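Local coordinates for putative lipoprotein (Campylobacter jejuni subsp. jejuni, PDB 4GIO) that is of unknown function but, as a bacterial lipoprotein built on a variant immunoglobulin fold, is probably tethered to a membrane by its lipid, at residues N33-E39 against L90-A96. Numbering follows the deposited sequence.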
ATOM      1  N   ASN A  33      -1.496  11.581 -11.049  1.00 17.80           N
ATOM      2  CA  ASN A  33      -2.065  11.242 -12.333  1.00 17.57           C
ATOM      3  C   ASN A  33      -2.509  12.544 -13.037  1.00 17.55           C
ATOM      4  O   ASN A  33      -2.372  13.659 -12.466  1.00 17.44           O
ATOM      5  CB  ASN A  33      -3.186  10.138 -12.205  1.00 15.31           C
ATOM      6  CG  ASN A  33      -4.490  10.636 -11.572  1.00 17.01           C
ATOM      7  OD1 ASN A  33      -4.798  11.850 -11.463  1.00 16.79           O
ATOM      8  ND2 ASN A  33      -5.311   9.667 -11.178  1.00 13.23           N
ATOM      9  N   SER A  34      -3.025  12.417 -14.238  1.00 18.18           N
ATOM     10  CA  SER A  34      -3.322  13.614 -15.040  1.00 18.80           C
ATOM     11  C   SER A  34      -4.626  14.312 -14.569  1.00 19.39           C
ATOM     12  O   SER A  34      -4.897  15.467 -14.974  1.00 19.99           O
ATOM     13  CB  SER A  34      -3.343  13.251 -16.526  1.00 17.74           C
ATOM     14  OG  SER A  34      -4.420  12.340 -16.765  1.00 16.96           O
ATOM     15  N   ASN A  35      -5.407  13.693 -13.669  1.00 17.66           N
ATOM     16  CA  ASN A  35      -6.470  14.444 -12.964  1.00 17.46           C
ATOM     17  C   ASN A  35      -5.979  15.124 -11.661  1.00 18.85           C
ATOM     18  O   ASN A  35      -6.721  15.846 -11.019  1.00 19.46           O
ATOM     19  CB  ASN A  35      -7.661  13.558 -12.653  1.00 16.37           C
ATOM     20  CG  ASN A  35      -8.517  13.242 -13.905  1.00 18.03           C
ATOM     21  OD1 ASN A  35      -8.411  13.904 -14.915  1.00 15.19           O
ATOM     22  ND2 ASN A  35      -9.310  12.173 -13.830  1.00 16.88           N
ATOM     23  N   GLY A  36      -4.735  14.885 -11.268  1.00 17.89           N
ATOM     24  CA  GLY A  36      -4.193  15.557 -10.139  1.00 19.58           C
ATOM     25  C   GLY A  36      -4.239  14.751  -8.840  1.00 18.99           C
ATOM     26  O   GLY A  36      -3.992  15.289  -7.759  1.00 19.56           O
ATOM     27  N   TYR A  37      -4.447  13.449  -8.951  1.00 17.73           N
ATOM     28  CA  TYR A  37      -4.526  12.567  -7.754  1.00 15.35           C
ATOM     29  C   TYR A  37      -3.327  11.605  -7.690  1.00 15.58           C
ATOM     30  O   TYR A  37      -2.960  10.965  -8.699  1.00 16.80           O
ATOM     31  CB  TYR A  37      -5.791  11.689  -7.821  1.00 15.08           C
ATOM     32  CG  TYR A  37      -7.031  12.520  -7.709  1.00 18.29           C
ATOM     33  CD1 TYR A  37      -7.718  12.928  -8.856  1.00 20.77           C
ATOM     34  CD2 TYR A  37      -7.468  12.963  -6.471  1.00 17.34           C
ATOM     35  CE1 TYR A  37      -8.846  13.720  -8.759  1.00 24.61           C
ATOM     36  CE2 TYR A  37      -8.621  13.728  -6.339  1.00 19.92           C
ATOM     37  CZ  TYR A  37      -9.281  14.120  -7.493  1.00 25.82           C
ATOM     38  OH  TYR A  37     -10.357  14.906  -7.373  1.00 26.47           O
ATOM     39  N   LEU A  38      -2.815  11.407  -6.474  1.00 15.62           N
ATOM     40  CA  LEU A  38      -1.699  10.489  -6.236  1.00 16.30           C
ATOM     41  C   LEU A  38      -2.123   9.029  -6.422  1.00 15.32           C
ATOM     42  O   LEU A  38      -3.171   8.600  -5.938  1.00 14.87           O
ATOM     43  CB  LEU A  38      -1.186  10.713  -4.826  1.00 15.60           C
ATOM     44  CG  LEU A  38      -0.027   9.818  -4.340  1.00 17.48           C
ATOM     45  CD1 LEU A  38       1.264  10.213  -5.115  1.00 17.73           C
ATOM     46  CD2 LEU A  38       0.108   9.949  -2.794  1.00 18.88           C
ATOM     47  N   GLU A  39      -1.288   8.250  -7.111  1.00 15.79           N
ATOM     48  CA  GLU A  39      -1.534   6.822  -7.226  1.00 16.74           C
ATOM     49  C   GLU A  39      -0.250   6.133  -6.833  1.00 18.04           C
ATOM     50  O   GLU A  39       0.864   6.630  -7.110  1.00 18.05           O
ATOM     51  CB  GLU A  39      -1.899   6.489  -8.689  1.00 17.65           C
ATOM     52  CG  GLU A  39      -2.047   4.972  -8.946  1.00 24.88           C
ATOM     53  CD  GLU A  39      -2.014   4.628 -10.435  1.00 36.58           C
ATOM     54  OE1 GLU A  39      -3.000   5.009 -11.141  1.00 35.86           O
ATOM     55  OE2 GLU A  39      -0.981   4.018 -10.869  1.00 43.21           O
ATOM     56  N   LEU A  90      -5.405   4.568  -5.472  1.00 14.20           N
ATOM     57  CA  LEU A  90      -5.519   5.894  -6.019  1.00 13.90           C
ATOM     58  C   LEU A  90      -6.143   6.792  -4.959  1.00 14.69           C
ATOM     59  O   LEU A  90      -7.196   6.470  -4.416  1.00 13.22           O
ATOM     60  CB  LEU A  90      -6.439   5.789  -7.248  1.00 12.28           C
ATOM     61  CG  LEU A  90      -7.030   7.089  -7.850  1.00 13.07           C
ATOM     62  CD1 LEU A  90      -5.920   7.911  -8.377  1.00 12.32           C
ATOM     63  CD2 LEU A  90      -7.958   6.695  -8.999  1.00 12.95           C
ATOM     64  N   ALA A  91      -5.522   7.911  -4.679  1.00 15.09           N
ATOM     65  CA  ALA A  91      -6.123   8.804  -3.677  1.00 16.24           C
ATOM     66  C   ALA A  91      -7.445   9.407  -4.176  1.00 17.59           C
ATOM     67  O   ALA A  91      -7.633   9.546  -5.384  1.00 15.82           O
ATOM     68  CB  ALA A  91      -5.170   9.887  -3.388  1.00 14.98           C
ATOM     69  N   SER A  92      -8.308   9.830  -3.242  1.00 19.01           N
ATOM     70  CA  SER A  92      -9.610  10.450  -3.559  1.00 20.16           C
ATOM     71  C   SER A  92      -9.537  11.942  -3.225  1.00 21.56           C
ATOM     72  O   SER A  92     -10.473  12.683  -3.486  1.00 20.21           O
ATOM     73  CB  SER A  92     -10.782   9.756  -2.818  1.00 22.88           C
ATOM     74  OG  SER A  92     -10.558   9.878  -1.405  1.00 25.98           O
ATOM     75  N   ASP A  93      -8.364  12.428  -2.802  1.00 20.51           N
ATOM     76  CA  ASP A  93      -8.255  13.803  -2.413  1.00 21.24           C
ATOM     77  C   ASP A  93      -6.956  14.324  -3.008  1.00 21.19           C
ATOM     78  O   ASP A  93      -5.924  13.652  -2.888  1.00 19.83           O
ATOM     79  CB  ASP A  93      -8.270  13.909  -0.871  1.00 21.71           C
ATOM     80  CG  ASP A  93      -8.394  15.354  -0.368  1.00 24.67           C
ATOM     81  OD1 ASP A  93      -7.477  16.127  -0.587  1.00 25.60           O
ATOM     82  OD2 ASP A  93      -9.439  15.701   0.210  1.00 23.27           O
ATOM     83  N   THR A  94      -6.981  15.530  -3.618  1.00 19.43           N
ATOM     84  CA  THR A  94      -5.790  16.088  -4.227  1.00 19.52           C
ATOM     85  C   THR A  94      -4.672  16.500  -3.249  1.00 19.13           C
ATOM     86  O   THR A  94      -3.562  16.601  -3.658  1.00 17.95           O
ATOM     87  CB  THR A  94      -6.080  17.312  -5.181  1.00 19.94           C
ATOM     88  OG1 THR A  94      -6.803  18.282  -4.446  1.00 23.38           O
ATOM     89  CG2 THR A  94      -6.870  16.909  -6.424  1.00 20.16           C
ATOM     90  N   ARG A  95      -4.971  16.672  -1.961  1.00 20.18           N
ATOM     91  CA  ARG A  95      -3.972  16.972  -0.945  1.00 19.95           C
ATOM     92  C   ARG A  95      -3.038  15.808  -0.630  1.00 18.23           C
ATOM     93  O   ARG A  95      -1.936  16.024  -0.063  1.00 19.86           O
ATOM     94  CB  ARG A  95      -4.648  17.389   0.359  1.00 21.61           C
ATOM     95  CG  ARG A  95      -5.256  18.781   0.357  1.00 20.87           C
ATOM     96  CD  ARG A  95      -6.048  18.994   1.630  1.00 20.77           C
ATOM     97  NE  ARG A  95      -7.184  18.054   1.683  1.00 20.81           N
ATOM     98  CZ  ARG A  95      -7.773  17.654   2.810  1.00 26.12           C
ATOM     99  NH1 ARG A  95      -7.379  18.124   4.004  1.00 26.20           N
ATOM    100  NH2 ARG A  95      -8.773  16.789   2.756  1.00 32.30           N
ATOM    101  N   ALA A  96      -3.397  14.580  -1.049  1.00 17.43           N
ATOM    102  CA  ALA A  96      -2.497  13.411  -0.846  1.00 16.43           C
ATOM    103  C   ALA A  96      -1.226  13.555  -1.694  1.00 17.27           C
ATOM    104  O   ALA A  96      -1.307  13.683  -2.946  1.00 18.38           O
ATOM    105  CB  ALA A  96      -3.279  12.106  -1.180  1.00 16.40           C
TER
HETATM  106  O   HOH W   1      -3.745  13.145  -4.464  1.00 15.60           O
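Tyr37 lies against the chain that leaves strand 85-90. Thr94 sets its CG2 methyl over one face of the ring, 4.0 Å from the centroid and shifted toward the rim, a CH-pi contact, while the backbone of Asp93 comes up at the ring edge. With CG beside its own backbone N (chi1 -66°), the ring extends along Ala91, Ser92 and Thr94, while Tyr37 CB meets Leu90 CD1. Leu90 CD1 also packs on Asn33, 3.4 Å from its ND2, the two side chains crossing at about a right angle. One direct backbone bond joins the segments, Ala91 N to Leu38 O at 2.8 Å and almost perfectly straight, just beyond the antiparallel non-hydrogen-bonded pair Glu39-Leu90. Past this bond the direct pairing stops and a water bridges the segments: it accepts from Leu38 N at 2.8 Å and donates to Asp93 O and Ala96 O. Leu38 packs its CB on Ala91 CB and its CD2 on Ala96 CB, all three residues touching Trp58 of strand 50-59 in the other sheet of the sandwich. Behind this shell, Asn33 OD1 reaches across the type I turn 33-36 to accept from Tyr37 N (3.0 Å). Asp93 OD1 accepts from Arg95 N in an Asx turn, and the Arg95 guanidinium grips the same carboxylate side-on through NE and NH2, a salt bridge; NH2 also bridges to Asp68. Water thus satisfies Leu38 N, Asp93 O and Ala96 O, while apolar contacts join the hairpin turn to the crossing between sheets.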